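Local coordinates for probable thioesterase (Thermus thermophilus, PDB 1Z54), which is a probable thioesterase of the 4-hydroxybenzoyl-CoA thioesterase family, and probably hydrolyses fatty acyl-CoA thioesters, at residues 78-82 with 126-130; 85-91 with 103-109. All blocks are in the same frame, centred on the assembly; numbering follows the deposited sequence.

Contact 1. Residues 78-82 with 126-130; sequences RLAEL and LSVLH
His130 lays its imidazole over the backbone of strand 78-82 at Glu81 and Leu82. Leu82 CB sits 3.9 Å from the ring centroid and 24° off the normal, a CH-pi contact over the face; Leu82 N and Glu81 C lie over that same face, with Leu82 N 3.6 Å from His130 CE1. Near the plane of the ring are two carbonyls: Ala80 O is 3.3 Å from His130 CE1, and Leu79 O is 3.7 Å from His130 ND1. The nearest CA atoms are those of Leu79 and His130, 5.7 Å apart. No hydrogen bond crosses between the segments, so the 343 Å² they bury is won by packing. Backbone hydrogen bonds from Leu129 N to Leu126 O (2.8 Å) and His130 N to Ser127 O (3.1 Å) lead up to His130 (chi1 t, phi/psi -98/130). Ala80, near-helical at -79/-33, and Glu81 together face Leu88 as a classic beta bulge; across it Leu79 and Leu82 both point toward the helix. Both leucines adopt the t,p rotamer and converge on Leu126 (m,t): Leu79 CD2 to Leu126 CB is 4.1 Å, Leu82 CD2 to Leu126 CB 4.0 Å. Leu82 CD2 also reaches Ser127 CA at 3.6 Å, while Ser127 OG is hydrogen-bonded to Tyr123 O. Helix 120-129 packs alongside helix 24-39, Leu126 on Leu37 and Leu129 on Phe36; that long helix against the antiparallel sheet makes the hotdog fold.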
loop_
_atom_site.group_PDB
_atom_site.type_symbol
_atom_site.label_atom_id
_atom_site.label_comp_id
_atom_site.label_asym_id
_atom_site.label_seq_id
_atom_site.Cartn_x
_atom_site.Cartn_y
_atom_site.Cartn_z
ATOM N N ARG A 78 -1.909 2.965 -24.099
ATOM C CA ARG A 78 -1.234 2.974 -25.375
ATOM C C ARG A 78 0.067 3.722 -25.214
ATOM O O ARG A 78 0.237 4.505 -24.276
ATOM C CB ARG A 78 -2.110 3.637 -26.442
ATOM C CG ARG A 78 -2.207 5.144 -26.349
ATOM C CD ARG A 78 -2.964 5.686 -27.552
ATOM N NE ARG A 78 -2.588 7.065 -27.846
ATOM C CZ ARG A 78 -2.913 8.102 -27.087
ATOM N NH1 ARG A 78 -3.631 7.921 -25.985
ATOM N NH2 ARG A 78 -2.504 9.317 -27.422
ATOM N N LEU A 79 1.000 3.453 -26.112
ATOM C CA LEU A 79 2.287 4.119 -26.091
ATOM C C LEU A 79 2.079 5.375 -26.924
ATOM O O LEU A 79 2.038 5.311 -28.156
ATOM C CB LEU A 79 3.353 3.220 -26.718
ATOM C CG LEU A 79 4.787 3.742 -26.792
ATOM C CD1 LEU A 79 5.281 4.093 -25.399
ATOM C CD2 LEU A 79 5.681 2.678 -27.429
ATOM N N ALA A 80 1.932 6.511 -26.248
ATOM C CA ALA A 80 1.704 7.782 -26.927
ATOM C C ALA A 80 2.973 8.409 -27.503
ATOM O O ALA A 80 2.933 9.073 -28.536
ATOM C CB ALA A 80 1.016 8.761 -25.976
ATOM N N GLU A 81 4.101 8.195 -26.838
ATOM C CA GLU A 81 5.361 8.755 -27.312
ATOM C C GLU A 81 6.498 7.756 -27.133
ATOM O O GLU A 81 6.574 7.062 -26.119
ATOM C CB GLU A 81 5.674 10.060 -26.561
ATOM C CG GLU A 81 4.757 11.230 -26.926
ATOM C CD GLU A 81 4.946 12.443 -26.025
ATOM O OE1 GLU A 81 6.039 12.588 -25.434
ATOM O OE2 GLU A 81 4.004 13.260 -25.915
ATOM N N LEU A 82 7.375 7.678 -28.129
ATOM C CA LEU A 82 8.506 6.761 -28.076
ATOM C C LEU A 82 9.741 7.350 -28.739
ATOM O O LEU A 82 9.739 7.615 -29.941
ATOM C CB LEU A 82 8.156 5.438 -28.769
ATOM C CG LEU A 82 9.330 4.462 -28.957
ATOM C CD1 LEU A 82 9.706 3.878 -27.611
ATOM C CD2 LEU A 82 8.954 3.351 -29.934
ATOM N N LEU A 126 8.671 -2.066 -29.540
ATOM C CA LEU A 126 7.825 -0.971 -29.088
ATOM C C LEU A 126 7.433 -0.080 -30.265
ATOM O O LEU A 126 6.321 0.447 -30.313
ATOM C CB LEU A 126 8.553 -0.137 -28.020
ATOM C CG LEU A 126 8.834 -0.823 -26.673
ATOM C CD1 LEU A 126 9.669 0.082 -25.785
ATOM C CD2 LEU A 126 7.515 -1.166 -25.986
ATOM N N SER A 127 8.347 0.083 -31.215
ATOM C CA SER A 127 8.082 0.927 -32.379
ATOM C C SER A 127 6.813 0.502 -33.102
ATOM O O SER A 127 6.047 1.341 -33.572
ATOM C CB SER A 127 9.258 0.887 -33.359
ATOM O OG SER A 127 10.364 1.631 -32.875
ATOM N N VAL A 128 6.586 -0.803 -33.183
ATOM C CA VAL A 128 5.402 -1.311 -33.862
ATOM C C VAL A 128 4.132 -0.785 -33.204
ATOM O O VAL A 128 3.109 -0.613 -33.866
ATOM C CB VAL A 128 5.348 -2.856 -33.834
ATOM C CG1 VAL A 128 4.191 -3.347 -34.692
ATOM C CG2 VAL A 128 6.662 -3.439 -34.324
ATOM N N LEU A 129 4.209 -0.523 -31.901
ATOM C CA LEU A 129 3.059 -0.044 -31.137
ATOM C C LEU A 129 2.911 1.476 -31.106
ATOM O O LEU A 129 1.864 1.991 -30.713
ATOM C CB LEU A 129 3.145 -0.575 -29.708
ATOM C CG LEU A 129 3.265 -2.098 -29.571
ATOM C CD1 LEU A 129 3.604 -2.451 -28.128
ATOM C CD2 LEU A 129 1.970 -2.768 -30.008
ATOM N N HIS A 130 3.961 2.185 -31.512
ATOM C CA HIS A 130 3.953 3.646 -31.531
ATOM C C HIS A 130 3.641 4.194 -32.920
ATOM O O HIS A 130 4.265 3.798 -33.910
ATOM C CB HIS A 130 5.314 4.191 -31.076
ATOM C CG HIS A 130 5.433 5.685 -31.169
ATOM N ND1 HIS A 130 4.570 6.544 -30.518
ATOM C CD2 HIS A 130 6.324 6.469 -31.821
ATOM C CE1 HIS A 130 4.928 7.791 -30.765
ATOM N NE2 HIS A 130 5.989 7.775 -31.550
#

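Contact 2. Residues 85-91 with 103-109; sequences RALLFRY and GFTRHLC
Six main-chain hydrogen bonds pair the extended strands: Leu87 N to His107 O 3.0 Å and His107 N to Leu87 O 2.7 Å, Phe89 N to Thr105 O and Thr105 N to Phe89 O both 3.0 Å, Tyr91 N to Gly103 O 2.7 Å and Gly103 N to Tyr91 O 3.1 Å. The non-hydrogen-bonded pairs Leu88-Arg106 and Arg90-Phe104 lie between them, Ala86-Leu108 beyond Leu87-His107. Tyr91 OH and Thr105 OG1, 2.7 Å apart, share a hydrogen bond that either could donate, although the position of Thr105 OG1 is less sure; Tyr91 OH is also hydrogen-bonded to Arg33 NH1. The axes of 86-91 and 103-108 approach to 4.6 Å at 166°, as part of the antiparallel hairpin 86-95/98-111 within the hotdog sheet. Water 1 lies 2.7 Å from Arg85 O and accepts from Cys109 N (3.1 Å); the direct bond, Cys109 N to Arg85 O at 3.3 Å, is weak. On the face toward helix 24-39, Phe89 and His107, both chi1 m, meet offset edge-to-face, the Phe89 edge to the His107 face, centroids 5.5 Å apart, planes at 82°; a glycerol about 4 Å from His107, probably from the crystallisation liquor, may mark a pocket. On the other face, Leu88 CD2 touches Phe104 CD1 at 3.5 Å and covers one face of the Arg106 guanidinium, which salt-bridges Glu58.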
loop_
_atom_site.group_PDB
_atom_site.type_symbol
_atom_site.label_atom_id
_atom_site.label_comp_id
_atom_site.label_asym_id
_atom_site.label_seq_id
_atom_site.Cartn_x
_atom_site.Cartn_y
_atom_site.Cartn_z
ATOM N N ARG A 85 15.449 7.310 -25.964
ATOM C CA ARG A 85 15.731 7.265 -24.531
ATOM C C ARG A 85 14.515 7.412 -23.620
ATOM O O ARG A 85 14.665 7.363 -22.402
ATOM C CB ARG A 85 16.736 8.360 -24.165
ATOM C CG ARG A 85 18.079 8.251 -24.868
ATOM C CD ARG A 85 18.782 9.605 -24.900
ATOM N NE ARG A 85 20.072 9.556 -25.584
ATOM C CZ ARG A 85 21.146 8.929 -25.113
ATOM N NH1 ARG A 85 21.089 8.291 -23.950
ATOM N NH2 ARG A 85 22.280 8.942 -25.805
ATOM N N ALA A 86 13.326 7.582 -24.191
ATOM C CA ALA A 86 12.125 7.773 -23.376
ATOM C C ALA A 86 10.837 7.211 -23.962
ATOM O O ALA A 86 10.738 6.963 -25.168
ATOM C CB ALA A 86 11.935 9.262 -23.087
ATOM N N LEU A 87 9.845 7.035 -23.088
ATOM C CA LEU A 87 8.537 6.516 -23.475
ATOM C C LEU A 87 7.462 7.262 -22.693
ATOM O O LEU A 87 7.702 7.713 -21.570
ATOM C CB LEU A 87 8.400 5.033 -23.132
ATOM C CG LEU A 87 9.577 4.066 -23.211
ATOM C CD1 LEU A 87 10.580 4.357 -22.101
ATOM C CD2 LEU A 87 9.040 2.651 -23.061
ATOM N N LEU A 88 6.275 7.375 -23.283
ATOM C CA LEU A 88 5.158 8.043 -22.622
ATOM C C LEU A 88 3.884 7.249 -22.846
ATOM O O LEU A 88 3.414 7.129 -23.979
ATOM C CB LEU A 88 4.968 9.469 -23.166
ATOM C CG LEU A 88 3.892 10.375 -22.530
ATOM C CD1 LEU A 88 2.505 9.783 -22.709
ATOM C CD2 LEU A 88 4.182 10.572 -21.058
ATOM N N PHE A 89 3.326 6.712 -21.764
ATOM C CA PHE A 89 2.088 5.956 -21.846
ATOM C C PHE A 89 0.937 6.851 -21.435
ATOM O O PHE A 89 1.079 7.713 -20.565
ATOM C CB PHE A 89 2.101 4.734 -20.915
ATOM C CG PHE A 89 3.099 3.688 -21.295
ATOM C CD1 PHE A 89 4.435 3.829 -20.958
ATOM C CD2 PHE A 89 2.701 2.564 -22.020
ATOM C CE1 PHE A 89 5.367 2.869 -21.337
ATOM C CE2 PHE A 89 3.621 1.598 -22.404
ATOM C CZ PHE A 89 4.958 1.749 -22.064
ATOM N N ARG A 90 -0.208 6.644 -22.070
ATOM C CA ARG A 90 -1.402 7.397 -21.746
ATOM C C ARG A 90 -2.469 6.385 -21.387
ATOM O O ARG A 90 -2.561 5.329 -22.008
ATOM C CB ARG A 90 -1.835 8.265 -22.926
ATOM C CG ARG A 90 -1.041 9.548 -23.034
ATOM C CD ARG A 90 -1.786 10.569 -23.862
ATOM N NE ARG A 90 -1.364 11.929 -23.545
ATOM C CZ ARG A 90 -1.508 12.504 -22.352
ATOM N NH1 ARG A 90 -1.092 13.748 -22.162
ATOM N NH2 ARG A 90 -2.067 11.837 -21.349
ATOM N N TYR A 91 -3.271 6.696 -20.375
ATOM C CA TYR A 91 -4.286 5.754 -19.936
ATOM C C TYR A 91 -5.659 6.341 -19.698
ATOM O O TYR A 91 -5.807 7.524 -19.400
ATOM C CB TYR A 91 -3.868 5.088 -18.622
ATOM C CG TYR A 91 -2.413 4.728 -18.489
ATOM C CD1 TYR A 91 -1.435 5.713 -18.312
ATOM C CD2 TYR A 91 -2.018 3.393 -18.453
ATOM C CE1 TYR A 91 -0.093 5.368 -18.090
ATOM C CE2 TYR A 91 -0.691 3.040 -18.233
ATOM C CZ TYR A 91 0.266 4.029 -18.049
ATOM O OH TYR A 91 1.572 3.663 -17.810
ATOM N N GLY A 103 -4.827 9.507 -17.293
ATOM C CA GLY A 103 -3.497 9.958 -16.939
ATOM C C GLY A 103 -2.402 9.494 -17.871
ATOM O O GLY A 103 -2.654 8.977 -18.972
ATOM N N PHE A 104 -1.169 9.680 -17.416
ATOM C CA PHE A 104 -0.016 9.303 -18.206
ATOM C C PHE A 104 1.195 9.086 -17.314
ATOM O O PHE A 104 1.234 9.533 -16.168
ATOM C CB PHE A 104 0.296 10.419 -19.214
ATOM C CG PHE A 104 0.868 11.658 -18.577
ATOM C CD1 PHE A 104 2.238 11.784 -18.377
ATOM C CD2 PHE A 104 0.027 12.673 -18.121
ATOM C CE1 PHE A 104 2.767 12.905 -17.725
ATOM C CE2 PHE A 104 0.541 13.798 -17.468
ATOM C CZ PHE A 104 1.915 13.916 -17.268
ATOM N N THR A 105 2.182 8.389 -17.852
ATOM C CA THR A 105 3.417 8.158 -17.139
ATOM C C THR A 105 4.533 8.314 -18.148
ATOM O O THR A 105 4.528 7.688 -19.216
ATOM C CB THR A 105 3.499 6.746 -16.516
ATOM O OG1 THR A 105 3.214 5.764 -17.515
ATOM C CG2 THR A 105 2.523 6.608 -15.353
ATOM N N ARG A 106 5.472 9.186 -17.813
ATOM C CA ARG A 106 6.622 9.444 -18.654
ATOM C C ARG A 106 7.746 8.591 -18.082
ATOM O O ARG A 106 7.944 8.553 -16.869
ATOM C CB ARG A 106 6.992 10.927 -18.575
ATOM C CG ARG A 106 8.093 11.362 -19.509
ATOM C CD ARG A 106 7.531 12.301 -20.559
ATOM N NE ARG A 106 6.816 13.423 -19.951
ATOM C CZ ARG A 106 6.030 14.256 -20.627
ATOM N NH1 ARG A 106 5.414 15.252 -20.001
ATOM N NH2 ARG A 106 5.857 14.093 -21.935
ATOM N N HIS A 107 8.475 7.899 -18.949
ATOM C CA HIS A 107 9.570 7.057 -18.490
ATOM C C HIS A 107 10.875 7.335 -19.217
ATOM O O HIS A 107 10.891 7.824 -20.344
ATOM C CB HIS A 107 9.256 5.575 -18.715
ATOM C CG HIS A 107 8.035 5.082 -18.010
ATOM N ND1 HIS A 107 6.757 5.399 -18.419
ATOM C CD2 HIS A 107 7.896 4.246 -16.953
ATOM C CE1 HIS A 107 5.884 4.776 -17.648
ATOM N NE2 HIS A 107 6.549 4.068 -16.750
ATOM N N LEU A 108 11.974 7.014 -18.550
ATOM C CA LEU A 108 13.291 7.117 -19.148
ATOM C C LEU A 108 13.689 5.649 -19.157
ATOM O O LEU A 108 12.990 4.816 -18.568
ATOM C CB LEU A 108 14.259 7.915 -18.268
ATOM C CG LEU A 108 14.196 9.441 -18.357
ATOM C CD1 LEU A 108 15.287 10.021 -17.462
ATOM C CD2 LEU A 108 14.393 9.909 -19.802
ATOM N N CYS A 109 14.783 5.315 -19.827
ATOM C CA CYS A 109 15.217 3.929 -19.853
ATOM C C CYS A 109 16.537 3.825 -19.120
ATOM O O CYS A 109 17.474 4.573 -19.398
ATOM C CB CYS A 109 15.375 3.420 -21.289
ATOM S SG CYS A 109 15.924 1.683 -21.394
HETATM O O HOH W 1 16.943 7.189 -21.047
#

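How the contacts relate
Contact 2 is nested in sequence between the halves of contact 1: strand 72-82 leads into the hairpin 86-95/98-111, and helix 120-129 follows. Their centres lie 10 Å apart, and strands 72-82 and 86-95 are neighbours in the one antiparallel sheet. The sheet joins them directly, through probable hydrogen bonds from Ala80 N to Leu88 O (2.8 Å) and from Leu88 N to Glu81 O (2.9 Å). A second, apolar link runs between Leu126 CD1 and Leu87 CD2, 3.8 Å apart, so the helix of contact 1 reaches past its own strand to the hairpin. The C-terminal helix thereby returns to the sheet and packs where strand 72-82 ends and strand 86-95 begins, on the face that carries helix 24-39.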